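Local atomic coordinates of dTDP-4-dehydrorhamnose reductase (Sulfolobus tokodaii, PDB entry 2GGS), a protein that probably reduces dTDP-4-dehydrorhamnose to dTDP-rhamnose as an NADPH-dependent oxidoreductase of the extended short-chain dehydrogenase/reductase type. Residues T107-D112 and I212-L217; G153-R156 and F160-Y163; F175-Y180 and R238-K243. All blocks are in the same frame, centred on the assembly; numbering follows the deposited sequence.

Contact 1. Residues T107-D112 and I212-L217. With NDP (NADPH dihydro-nicotinamide-adenine-dinucleotide phosphate), chain C.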
loop_
_atom_site.group_PDB
_atom_site.type_symbol
_atom_site.label_atom_id
_atom_site.label_comp_id
_atom_site.label_asym_id
_atom_site.label_seq_id
_atom_site.Cartn_x
_atom_site.Cartn_y
_atom_site.Cartn_z
ATOM N N THR A 107 3.946 3.848 2.853
ATOM C CA THR A 107 2.656 4.361 3.359
ATOM C C THR A 107 2.706 5.823 3.802
ATOM O O THR A 107 3.703 6.300 4.345
ATOM C CB THR A 107 2.115 3.457 4.527
ATOM O OG1 THR A 107 0.871 3.983 5.028
ATOM C CG2 THR A 107 3.141 3.364 5.675
ATOM N N ASP A 108 1.565 6.500 3.635
ATOM C CA ASP A 108 1.323 7.820 4.175
ATOM C C ASP A 108 1.328 7.874 5.710
ATOM O O ASP A 108 1.536 8.933 6.291
ATOM C CB ASP A 108 0.000 8.381 3.589
ATOM C CG ASP A 108 -1.229 7.561 3.954
ATOM O OD1 ASP A 108 -1.135 6.318 4.145
ATOM O OD2 ASP A 108 -2.328 8.166 4.023
ATOM N N TYR A 109 1.129 6.710 6.379
ATOM C CA TYR A 109 1.189 6.666 7.848
ATOM C C TYR A 109 2.621 6.777 8.408
ATOM O O TYR A 109 2.809 6.764 9.609
ATOM C CB TYR A 109 0.478 5.407 8.417
ATOM C CG TYR A 109 -1.030 5.491 8.396
ATOM C CD1 TYR A 109 -1.699 6.442 7.569
ATOM C CD2 TYR A 109 -1.809 4.662 9.208
ATOM C CE1 TYR A 109 -3.096 6.529 7.555
ATOM C CE2 TYR A 109 -3.222 4.739 9.185
ATOM C CZ TYR A 109 -3.846 5.675 8.356
ATOM O OH TYR A 109 -5.231 5.776 8.301
ATOM N N VAL A 110 3.635 6.884 7.548
ATOM C CA VAL A 110 4.946 7.296 8.086
ATOM C C VAL A 110 4.963 8.758 8.542
ATOM O O VAL A 110 5.901 9.142 9.221
ATOM C CB VAL A 110 6.154 7.065 7.128
ATOM C CG1 VAL A 110 6.237 5.581 6.643
ATOM C CG2 VAL A 110 6.142 8.071 5.949
ATOM N N PHE A 111 3.959 9.561 8.153
ATOM C CA PHE A 111 3.902 10.999 8.562
ATOM C C PHE A 111 2.999 11.228 9.772
ATOM O O PHE A 111 2.080 10.433 10.018
ATOM C CB PHE A 111 3.443 11.858 7.376
ATOM C CG PHE A 111 4.373 11.782 6.195
ATOM C CD1 PHE A 111 5.608 12.440 6.226
ATOM C CD2 PHE A 111 4.024 11.043 5.052
ATOM C CE1 PHE A 111 6.499 12.347 5.136
ATOM C CE2 PHE A 111 4.874 10.979 3.938
ATOM C CZ PHE A 111 6.123 11.620 3.980
ATOM N N ASP A 112 3.247 12.325 10.507
ATOM C CA ASP A 112 2.527 12.515 11.770
ATOM C C ASP A 112 1.118 13.069 11.559
ATOM O O ASP A 112 0.281 13.002 12.451
ATOM C CB ASP A 112 3.332 13.304 12.826
ATOM C CG ASP A 112 3.680 14.700 12.403
ATOM O OD1 ASP A 112 2.967 15.263 11.562
ATOM O OD2 ASP A 112 4.642 15.269 12.996
ATOM N N ILE A 212 -8.939 13.903 0.457
ATOM C CA ILE A 212 -10.357 13.869 0.787
ATOM C C ILE A 212 -10.535 13.460 2.236
ATOM O O ILE A 212 -9.689 12.760 2.795
ATOM C CB ILE A 212 -11.129 12.885 -0.170
ATOM C CG1 ILE A 212 -12.652 13.117 -0.163
ATOM C CG2 ILE A 212 -10.794 11.414 0.190
ATOM C CD1 ILE A 212 -13.427 12.252 -1.189
ATOM N N SER A 213 -11.620 13.930 2.861
ATOM C CA SER A 213 -11.924 13.521 4.223
ATOM C C SER A 213 -12.653 12.180 4.199
ATOM O O SER A 213 -13.328 11.836 3.211
ATOM C CB SER A 213 -12.758 14.619 4.946
ATOM O OG SER A 213 -14.101 14.648 4.469
ATOM N N ARG A 214 -12.556 11.409 5.290
ATOM C CA ARG A 214 -13.311 10.159 5.321
ATOM C C ARG A 214 -14.810 10.412 5.228
ATOM O O ARG A 214 -15.544 9.638 4.616
ATOM C CB ARG A 214 -13.016 9.404 6.623
ATOM C CG ARG A 214 -11.753 8.534 6.554
ATOM C CD ARG A 214 -10.519 9.284 6.825
ATOM N NE ARG A 214 -9.354 8.395 7.013
ATOM C CZ ARG A 214 -8.101 8.817 7.102
ATOM N NH1 ARG A 214 -7.809 10.110 6.997
ATOM N NH2 ARG A 214 -7.127 7.933 7.287
ATOM N N PHE A 215 -15.247 11.501 5.862
ATOM C CA PHE A 215 -16.669 11.860 5.913
ATOM C C PHE A 215 -17.189 12.114 4.505
ATOM O O PHE A 215 -18.203 11.537 4.086
ATOM C CB PHE A 215 -16.856 13.097 6.793
ATOM C CG PHE A 215 -18.318 13.441 7.087
ATOM C CD1 PHE A 215 -19.156 12.512 7.701
ATOM C CD2 PHE A 215 -18.813 14.703 6.789
ATOM C CE1 PHE A 215 -20.513 12.808 7.987
ATOM C CE2 PHE A 215 -20.162 15.026 7.069
ATOM C CZ PHE A 215 -21.000 14.064 7.691
ATOM N N GLU A 216 -16.482 12.951 3.753
ATOM C CA GLU A 216 -16.986 13.250 2.420
ATOM C C GLU A 216 -16.970 11.961 1.600
ATOM O O GLU A 216 -17.909 11.677 0.858
ATOM C CB GLU A 216 -16.205 14.360 1.716
ATOM C CG GLU A 216 -16.754 14.584 0.297
ATOM C CD GLU A 216 -15.981 15.555 -0.579
ATOM O OE1 GLU A 216 -14.792 15.815 -0.312
ATOM O OE2 GLU A 216 -16.590 16.030 -1.590
ATOM N N LEU A 217 -15.896 11.173 1.744
ATOM C CA LEU A 217 -15.785 9.949 0.952
ATOM C C LEU A 217 -16.945 9.000 1.225
ATOM O O LEU A 217 -17.540 8.461 0.294
ATOM C CB LEU A 217 -14.437 9.251 1.205
ATOM C CG LEU A 217 -14.175 7.938 0.459
ATOM C CD1 LEU A 217 -14.377 8.113 -1.040
ATOM C CD2 LEU A 217 -12.768 7.476 0.737
HETATM P PA NDP C . -3.031 -6.409 1.810
HETATM O O1A NDP C . -3.319 -6.453 3.253
HETATM O O2A NDP C . -4.224 -6.599 0.951
HETATM O O5B NDP C . -1.949 -7.481 1.393
HETATM C C5B NDP C . -0.884 -7.812 2.266
HETATM C C4B NDP C . -0.049 -8.817 1.516
HETATM O O4B NDP C . 1.120 -9.069 2.300
HETATM C C3B NDP C . -0.774 -10.125 1.245
HETATM O O3B NDP C . -0.454 -10.551 -0.052
HETATM C C2B NDP C . -0.129 -11.051 2.284
HETATM O O2B NDP C . -0.148 -12.356 1.787
HETATM C C1B NDP C . 1.282 -10.479 2.305
HETATM N N9A NDP C . 1.999 -10.879 3.520
HETATM C C8A NDP C . 1.757 -10.464 4.794
HETATM N N7A NDP C . 2.633 -11.098 5.625
HETATM C C5A NDP C . 3.405 -11.900 4.870
HETATM C C6A NDP C . 4.445 -12.783 5.186
HETATM N N6A NDP C . 4.770 -13.024 6.487
HETATM N N1A NDP C . 5.005 -13.476 4.148
HETATM C C2A NDP C . 4.613 -13.334 2.822
HETATM N N3A NDP C . 3.581 -12.477 2.526
HETATM C C4A NDP C . 3.001 -11.791 3.538
HETATM O O3 NDP C . -2.258 -4.995 1.630
HETATM P PN NDP C . -2.409 -3.952 0.397
HETATM O O1N NDP C . -2.408 -4.575 -0.908
HETATM O O2N NDP C . -3.534 -3.097 0.841
HETATM O O5D NDP C . -1.079 -3.094 0.632
HETATM C C5D NDP C . 0.013 -3.199 -0.275
HETATM C C4D NDP C . 1.198 -2.356 0.178
HETATM O O4D NDP C . 0.783 -1.011 0.241
HETATM C C3D NDP C . 1.736 -2.706 1.562
HETATM O O3D NDP C . 3.110 -2.441 1.477
HETATM C C2D NDP C . 1.072 -1.705 2.476
HETATM O O2D NDP C . 1.842 -1.515 3.651
HETATM C C1D NDP C . 1.064 -0.474 1.536
HETATM N N1N NDP C . 0.025 0.481 1.938
HETATM C C2N NDP C . -1.236 -0.004 2.159
HETATM C C3N NDP C . -2.318 0.843 2.354
HETATM C C7N NDP C . -3.670 0.251 2.586
HETATM O O7N NDP C . -4.715 1.093 3.015
HETATM N N7N NDP C . -3.863 -1.054 2.401
HETATM C C4N NDP C . -2.130 2.349 2.342
HETATM C C5N NDP C . -0.702 2.792 2.126
HETATM C C6N NDP C . 0.298 1.834 1.922
HETATM P P2B NDP C . -1.236 -13.487 2.327
HETATM O O1X NDP C . -1.180 -14.494 1.250
HETATM O O2X NDP C . -2.570 -12.839 2.489
HETATM O O3X NDP C . -0.783 -14.042 3.701
#

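Contact 2. Residues G153-R156 and F160-Y163. With NDP (NADPH dihydro-nicotinamide-adenine-dinucleotide phosphate), chain C.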
loop_
_atom_site.group_PDB
_atom_site.type_symbol
_atom_site.label_atom_id
_atom_site.label_comp_id
_atom_site.label_asym_id
_atom_site.label_seq_id
_atom_site.Cartn_x
_atom_site.Cartn_y
_atom_site.Cartn_z
ATOM N N GLY A 153 -4.218 4.722 1.505
ATOM C CA GLY A 153 -5.614 4.297 1.425
ATOM C C GLY A 153 -5.932 3.388 0.256
ATOM O O GLY A 153 -6.980 3.500 -0.374
ATOM N N ILE A 154 -5.048 2.421 -0.036
ATOM C CA ILE A 154 -5.339 1.461 -1.094
ATOM C C ILE A 154 -6.652 0.764 -0.831
ATOM O O ILE A 154 -6.850 0.190 0.252
ATOM C CB ILE A 154 -4.252 0.360 -1.243
ATOM C CG1 ILE A 154 -2.872 0.980 -1.529
ATOM C CG2 ILE A 154 -4.625 -0.604 -2.380
ATOM C CD1 ILE A 154 -1.740 -0.096 -1.608
ATOM N N PHE A 155 -7.511 0.754 -1.847
ATOM C CA PHE A 155 -8.791 0.043 -1.727
ATOM C C PHE A 155 -9.138 -0.837 -2.907
ATOM O O PHE A 155 -8.851 -0.542 -4.054
ATOM C CB PHE A 155 -9.939 0.994 -1.393
ATOM C CG PHE A 155 -10.280 1.968 -2.524
ATOM C CD1 PHE A 155 -9.703 3.232 -2.538
ATOM C CD2 PHE A 155 -11.181 1.616 -3.524
ATOM C CE1 PHE A 155 -9.984 4.145 -3.571
ATOM C CE2 PHE A 155 -11.502 2.537 -4.564
ATOM C CZ PHE A 155 -10.902 3.795 -4.582
ATOM N N ARG A 156 -9.740 -1.999 -2.609
ATOM C CA ARG A 156 -10.146 -2.939 -3.623
ATOM C C ARG A 156 -11.277 -3.720 -2.954
ATOM O O ARG A 156 -12.410 -3.227 -2.893
ATOM C CB ARG A 156 -8.991 -3.850 -4.051
ATOM C CG ARG A 156 -9.330 -4.775 -5.205
ATOM C CD ARG A 156 -8.182 -5.704 -5.573
ATOM N NE ARG A 156 -8.609 -6.604 -6.622
ATOM C CZ ARG A 156 -9.287 -7.729 -6.397
ATOM N NH1 ARG A 156 -9.574 -8.092 -5.151
ATOM N NH2 ARG A 156 -9.683 -8.493 -7.412
ATOM N N PHE A 160 -11.309 1.503 3.430
ATOM C CA PHE A 160 -12.465 2.258 3.927
ATOM C C PHE A 160 -13.699 2.251 2.991
ATOM O O PHE A 160 -14.834 2.056 3.490
ATOM C CB PHE A 160 -12.010 3.683 4.273
ATOM C CG PHE A 160 -13.086 4.533 4.878
ATOM C CD1 PHE A 160 -13.636 4.204 6.107
ATOM C CD2 PHE A 160 -13.535 5.660 4.224
ATOM C CE1 PHE A 160 -14.646 5.005 6.680
ATOM C CE2 PHE A 160 -14.523 6.464 4.803
ATOM C CZ PHE A 160 -15.071 6.130 6.013
ATOM N N PRO A 161 -13.532 2.481 1.661
ATOM C CA PRO A 161 -14.753 2.527 0.838
ATOM C C PRO A 161 -15.597 1.268 0.907
ATOM O O PRO A 161 -16.821 1.353 0.865
ATOM C CB PRO A 161 -14.218 2.712 -0.576
ATOM C CG PRO A 161 -12.930 3.492 -0.366
ATOM C CD PRO A 161 -12.343 2.798 0.829
ATOM N N ILE A 162 -14.933 0.123 1.045
ATOM C CA ILE A 162 -15.639 -1.142 1.183
ATOM C C ILE A 162 -16.371 -1.265 2.515
ATOM O O ILE A 162 -17.547 -1.680 2.539
ATOM C CB ILE A 162 -14.700 -2.345 0.878
ATOM C CG1 ILE A 162 -14.774 -2.631 -0.614
ATOM C CG2 ILE A 162 -15.150 -3.596 1.645
ATOM C CD1 ILE A 162 -16.114 -3.278 -1.028
ATOM N N TYR A 163 -15.705 -0.902 3.609
ATOM C CA TYR A 163 -16.335 -0.855 4.923
ATOM C C TYR A 163 -17.583 0.044 4.862
ATOM O O TYR A 163 -18.643 -0.340 5.352
ATOM C CB TYR A 163 -15.367 -0.351 5.986
ATOM C CG TYR A 163 -16.038 0.235 7.197
ATOM C CD1 TYR A 163 -16.611 -0.586 8.194
ATOM C CD2 TYR A 163 -16.110 1.609 7.355
ATOM C CE1 TYR A 163 -17.240 -0.022 9.315
ATOM C CE2 TYR A 163 -16.723 2.178 8.454
ATOM C CZ TYR A 163 -17.291 1.361 9.435
ATOM O OH TYR A 163 -17.894 1.996 10.513
HETATM P PA NDP C . -3.031 -6.409 1.810
HETATM O O1A NDP C . -3.319 -6.453 3.253
HETATM O O2A NDP C . -4.224 -6.599 0.951
HETATM O O5B NDP C . -1.949 -7.481 1.393
HETATM C C5B NDP C . -0.884 -7.812 2.266
HETATM C C4B NDP C . -0.049 -8.817 1.516
HETATM O O4B NDP C . 1.120 -9.069 2.300
HETATM C C3B NDP C . -0.774 -10.125 1.245
HETATM O O3B NDP C . -0.454 -10.551 -0.052
HETATM C C2B NDP C . -0.129 -11.051 2.284
HETATM O O2B NDP C . -0.148 -12.356 1.787
HETATM C C1B NDP C . 1.282 -10.479 2.305
HETATM N N9A NDP C . 1.999 -10.879 3.520
HETATM C C8A NDP C . 1.757 -10.464 4.794
HETATM N N7A NDP C . 2.633 -11.098 5.625
HETATM C C5A NDP C . 3.405 -11.900 4.870
HETATM C C6A NDP C . 4.445 -12.783 5.186
HETATM N N6A NDP C . 4.770 -13.024 6.487
HETATM N N1A NDP C . 5.005 -13.476 4.148
HETATM C C2A NDP C . 4.613 -13.334 2.822
HETATM N N3A NDP C . 3.581 -12.477 2.526
HETATM C C4A NDP C . 3.001 -11.791 3.538
HETATM O O3 NDP C . -2.258 -4.995 1.630
HETATM P PN NDP C . -2.409 -3.952 0.397
HETATM O O1N NDP C . -2.408 -4.575 -0.908
HETATM O O2N NDP C . -3.534 -3.097 0.841
HETATM O O5D NDP C . -1.079 -3.094 0.632
HETATM C C5D NDP C . 0.013 -3.199 -0.275
HETATM C C4D NDP C . 1.198 -2.356 0.178
HETATM O O4D NDP C . 0.783 -1.011 0.241
HETATM C C3D NDP C . 1.736 -2.706 1.562
HETATM O O3D NDP C . 3.110 -2.441 1.477
HETATM C C2D NDP C . 1.072 -1.705 2.476
HETATM O O2D NDP C . 1.842 -1.515 3.651
HETATM C C1D NDP C . 1.064 -0.474 1.536
HETATM N N1N NDP C . 0.025 0.481 1.938
HETATM C C2N NDP C . -1.236 -0.004 2.159
HETATM C C3N NDP C . -2.318 0.843 2.354
HETATM C C7N NDP C . -3.670 0.251 2.586
HETATM O O7N NDP C . -4.715 1.093 3.015
HETATM N N7N NDP C . -3.863 -1.054 2.401
HETATM C C4N NDP C . -2.130 2.349 2.342
HETATM C C5N NDP C . -0.702 2.792 2.126
HETATM C C6N NDP C . 0.298 1.834 1.922
HETATM P P2B NDP C . -1.236 -13.487 2.327
HETATM O O1X NDP C . -1.180 -14.494 1.250
HETATM O O2X NDP C . -2.570 -12.839 2.489
HETATM O O3X NDP C . -0.783 -14.042 3.701
#

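Contact 3. Residues F175-Y180 and R238-K243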
loop_
_atom_site.group_PDB
_atom_site.type_symbol
_atom_site.label_atom_id
_atom_site.label_comp_id
_atom_site.label_asym_id
_atom_site.label_seq_id
_atom_site.Cartn_x
_atom_site.Cartn_y
_atom_site.Cartn_z
ATOM N N PHE A 175 -18.944 5.165 11.220
ATOM C CA PHE A 175 -18.225 6.176 11.978
ATOM C C PHE A 175 -16.974 6.630 11.231
ATOM O O PHE A 175 -16.013 5.881 11.084
ATOM C CB PHE A 175 -17.923 5.639 13.385
ATOM C CG PHE A 175 -19.168 5.342 14.161
ATOM C CD1 PHE A 175 -19.851 6.376 14.800
ATOM C CD2 PHE A 175 -19.711 4.072 14.168
ATOM C CE1 PHE A 175 -21.026 6.124 15.486
ATOM C CE2 PHE A 175 -20.894 3.805 14.851
ATOM C CZ PHE A 175 -21.555 4.837 15.504
ATOM N N ALA A 176 -17.015 7.844 10.704
ATOM C CA ALA A 176 -15.958 8.308 9.827
ATOM C C ALA A 176 -15.004 9.183 10.592
ATOM O O ALA A 176 -15.360 10.243 11.104
ATOM C CB ALA A 176 -16.524 9.045 8.573
ATOM N N PHE A 177 -13.758 8.718 10.669
ATOM C CA PHE A 177 -12.698 9.484 11.276
ATOM C C PHE A 177 -12.623 10.898 10.700
ATOM O O PHE A 177 -12.593 11.077 9.481
ATOM C CB PHE A 177 -11.360 8.750 11.071
ATOM C CG PHE A 177 -10.162 9.472 11.628
ATOM C CD1 PHE A 177 -10.075 9.774 12.995
ATOM C CD2 PHE A 177 -9.084 9.811 10.797
ATOM C CE1 PHE A 177 -8.954 10.431 13.527
ATOM C CE2 PHE A 177 -7.947 10.478 11.313
ATOM C CZ PHE A 177 -7.876 10.772 12.696
ATOM N N LYS A 178 -12.591 11.888 11.587
ATOM C CA LYS A 178 -12.310 13.268 11.188
ATOM C C LYS A 178 -10.842 13.423 10.823
ATOM O O LYS A 178 -9.994 13.610 11.701
ATOM C CB LYS A 178 -12.692 14.264 12.295
ATOM C CG LYS A 178 -12.585 15.752 11.893
ATOM C CD LYS A 178 -13.006 16.650 13.070
ATOM C CE LYS A 178 -12.589 18.085 12.924
ATOM N NZ LYS A 178 -12.734 18.736 14.267
ATOM N N GLY A 179 -10.565 13.364 9.521
ATOM C CA GLY A 179 -9.213 13.543 9.007
ATOM C C GLY A 179 -9.185 13.226 7.527
ATOM O O GLY A 179 -10.184 12.736 6.977
ATOM N N TYR A 180 -8.033 13.471 6.911
ATOM C CA TYR A 180 -7.871 13.512 5.438
ATOM C C TYR A 180 -6.930 12.366 5.134
ATOM O O TYR A 180 -5.930 12.192 5.851
ATOM C CB TYR A 180 -7.369 14.845 4.987
ATOM C CG TYR A 180 -8.356 15.947 5.350
ATOM C CD1 TYR A 180 -8.337 16.491 6.614
ATOM C CD2 TYR A 180 -9.288 16.417 4.416
ATOM C CE1 TYR A 180 -9.222 17.462 6.980
ATOM C CE2 TYR A 180 -10.215 17.439 4.771
ATOM C CZ TYR A 180 -10.152 17.947 6.060
ATOM O OH TYR A 180 -11.010 18.959 6.469
ATOM N N ARG A 238 -14.328 4.736 17.883
ATOM C CA ARG A 238 -14.361 3.845 19.039
ATOM C C ARG A 238 -13.961 2.437 18.602
ATOM O O ARG A 238 -14.392 1.937 17.547
ATOM C CB ARG A 238 -15.747 3.870 19.709
ATOM C CG ARG A 238 -16.848 3.156 18.912
ATOM C CD ARG A 238 -18.209 3.873 18.971
ATOM N NE ARG A 238 -19.277 3.065 18.377
ATOM C CZ ARG A 238 -20.565 3.392 18.387
ATOM N NH1 ARG A 238 -20.963 4.527 18.951
ATOM N NH2 ARG A 238 -21.461 2.585 17.820
ATOM N N GLY A 239 -13.110 1.810 19.401
ATOM C CA GLY A 239 -12.588 0.504 19.053
ATOM C C GLY A 239 -11.153 0.564 18.562
ATOM O O GLY A 239 -10.414 -0.406 18.724
ATOM N N TRP A 240 -10.765 1.692 17.960
ATOM C CA TRP A 240 -9.387 1.879 17.483
ATOM C C TRP A 240 -8.383 1.808 18.633
ATOM O O TRP A 240 -8.586 2.426 19.690
ATOM C CB TRP A 240 -9.241 3.210 16.723
ATOM C CG TRP A 240 -9.641 3.118 15.264
ATOM C CD1 TRP A 240 -10.173 2.037 14.640
ATOM C CD2 TRP A 240 -9.574 4.158 14.273
ATOM N NE1 TRP A 240 -10.425 2.317 13.316
ATOM C CE2 TRP A 240 -10.062 3.616 13.067
ATOM C CE3 TRP A 240 -9.141 5.494 14.289
ATOM C CZ2 TRP A 240 -10.119 4.356 11.869
ATOM C CZ3 TRP A 240 -9.200 6.237 13.088
ATOM C CH2 TRP A 240 -9.686 5.662 11.904
ATOM N N ILE A 241 -7.330 1.013 18.443
ATOM C CA ILE A 241 -6.212 0.971 19.389
ATOM C C ILE A 241 -5.165 2.029 19.002
ATOM O O ILE A 241 -4.743 2.828 19.834
ATOM C CB ILE A 241 -5.575 -0.453 19.507
ATOM C CG1 ILE A 241 -6.557 -1.450 20.138
ATOM C CG2 ILE A 241 -4.304 -0.418 20.346
ATOM C CD1 ILE A 241 -7.124 -2.465 19.180
ATOM N N ALA A 242 -4.760 2.042 17.739
ATOM C CA ALA A 242 -3.724 2.981 17.290
ATOM C C ALA A 242 -4.269 4.376 16.977
ATOM O O ALA A 242 -5.432 4.514 16.618
ATOM C CB ALA A 242 -3.000 2.403 16.073
ATOM N N LYS A 243 -3.430 5.399 17.117
ATOM C CA LYS A 243 -3.782 6.758 16.702
ATOM C C LYS A 243 -3.574 6.847 15.198
ATOM O O LYS A 243 -2.591 6.302 14.696
ATOM C CB LYS A 243 -2.905 7.774 17.402
ATOM C CG LYS A 243 -3.237 7.997 18.887
ATOM C CD LYS A 243 -1.983 8.324 19.746
ATOM C CE LYS A 243 -1.284 7.068 20.356
ATOM N NZ LYS A 243 -2.217 6.162 21.118
#

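Contact 1. Residues T107-D112 and I212-L217
Tyr109 and Arg214 reach for each other from opposite directions, and their side-chain ends make the whole of this small contact. On the polar side, Tyr109 OH lies 3.0 Å from Arg214 NH2, at the edge of the guanidinium and in its plane. Arg214 NH2 in turn lies near the plane of the Tyr109 ring, at its edge, and the two planes are 37° apart. Arg214 gets there through a bend at chi2 (84°), which turns the guanidinium toward Tyr109. A nearby charge may add to this polar end: Asp108 OD2 is 5.8 Å from Arg214 NH2, too far for a salt bridge, and is itself held by the hydroxyls of Ser152 and Ser248.

Local hydrogen bonds brace both segments. In an ST turn, Thr107 OG1 accepts from Tyr109 N at 3.1 Å in a nearly straight bond (168°), at the start of the short 3-10 turn that carries Tyr109. Across the contact, Ser213 is the N-cap of helix 214-224; its OG takes the amide of Glu216 at 3.0 Å.

Cofactor contact is made by the same threonine. Thr107 OG1 comes within 3.5 Å of NDP C5N, while its CB approaches NDP C6N at 3.6 Å. Thr107, together with Tyr130 and Lys134, is consistent with the Ser/Thr-Tyr-Lys triad of short-chain dehydrogenases/reductases.

The contact thus brings the 3-10 turn after strand 101-107 of the Rossmann sheet up to the first residue of helix 214-224. Helix 129-141 meets Thr107 and Tyr109, helix 160-169 packs on Arg214 through Phe160, and Tyr181 of strand 180-181 makes a cation-pi contact with the arginine.

Contact 2. Residues G153-R156 and F160-Y163
One face of the Phe155 ring is covered by Pro161, whose CG stands 4.0 Å from the ring centroid and 21° off the normal, a CH-pi contact over the face. Pro161 CG sits toward the CG-CD1 side of the Phe155 ring, so the proline also leans on the stem of the side chain, with Pro161 CD 3.7 Å from Phe155 CB. The two side chains cross at about a right angle. With Phe155 CG held between the backbone N and the carbonyl carbon (chi1 68°), the phenylalanine presents this face to the helix.

A second flat group, the dihydronicotinamide of NDP, is met by the residues just before. Ile154 lies on one side of its plane, CG1 being 3.9 Å from NDP C3N, while Ile154 CD1 runs on to within 3.3 Å of ribose O4D. The backbone nitrogen of Gly153 is 3.3 Å from NDP C4N, the carbon that carries the hydride in NADPH.

Further along, backbone meets side chain: Arg156 O is 3.3 Å from Ile162 CG1. The Arg156 side chain departs from the helix altogether, and its NE forms a salt bridge with Glu15. Across this junction the two segments share no hydrogen bond, and proline suits the first helical turn, where a missing N-H costs no helical bond.

Here the first turn of helix 160-169 packs back against the loop that leaves strand 147-151. Helices 11-20 and 186-199 flank Ile154 and Arg156, and Leu217 of helix 214-224 packs on Pro161 and Phe160.

Contact 3. Residues F175-Y180 and R238-K243
Trp240, packed against Phe177, is followed by two amides that share one acceptor: Ile241 N and Ala242 N both donate to Asp71 OD1, so a single carboxylate oxygen of helix 70-75 pins the loop beyond the tryptophan.

Across the contact itself, aromatic surface does the work. The six-membered ring of Trp240 comes up to Phe177 with centroids 5.3 Å apart and planes at 52°, an oblique meeting in which Trp240 CZ3 lies over one face of the phenylalanine, 3.6 Å from Phe177 CD1. The neighbouring corner, Trp240 CH2, touches Phe177 CB at 3.6 Å. Phe177 turns its ring into this position with CG opposite the backbone N across the CA-CB bond (chi1 178°), and Arg244 makes a cation-pi contact with the indole.

At the other end, Arg238 brings its guanidinium over Phe175, toward the rim. Arg238 NE stands over one face of the ring, and Phe175 CZ in turn lies over one face of the guanidinium. The two planes are 41° apart, so they are tilted and not stacked; the shortest approach is Arg238 NH2 to Phe175 CZ, 3.2 Å. The alternation of strand 174-177 explains the pairing: Phe175 and Phe177 face the loop, whereas Ala176 faces the other way, onto Arg214 of helix 214-224.

No hydrogen bond joins the two segments, so cohesion here rests on apolar contact between the rings of Phe177 and Trp240 and on van der Waals contact of the guanidinium with Phe175.

Contacts 1 and 2 touch the cofactor, and contact 3 lies farther out, its Trp240 side chain about 11 Å from NDP. Thr107 of contact 1 and Ile154 of contact 2 lie on opposite sides of the nicotinamide plane; the centres of these contacts are about 12 Å apart, and the contacts touch where Phe160 CE2 approaches Arg214 O at 3.3 Å. Contact 3, its centre about 11 Å from that of contact 1, joins it by a probable hydrogen bond from Arg214 N to Gly179 O, 3.2 Å. Between contacts 2 and 3, about 15 Å apart by centres, Phe160 CZ packs on Ala176 CB at 4.1 Å. Arg214 of contact 1 thus touches residues of both other contacts.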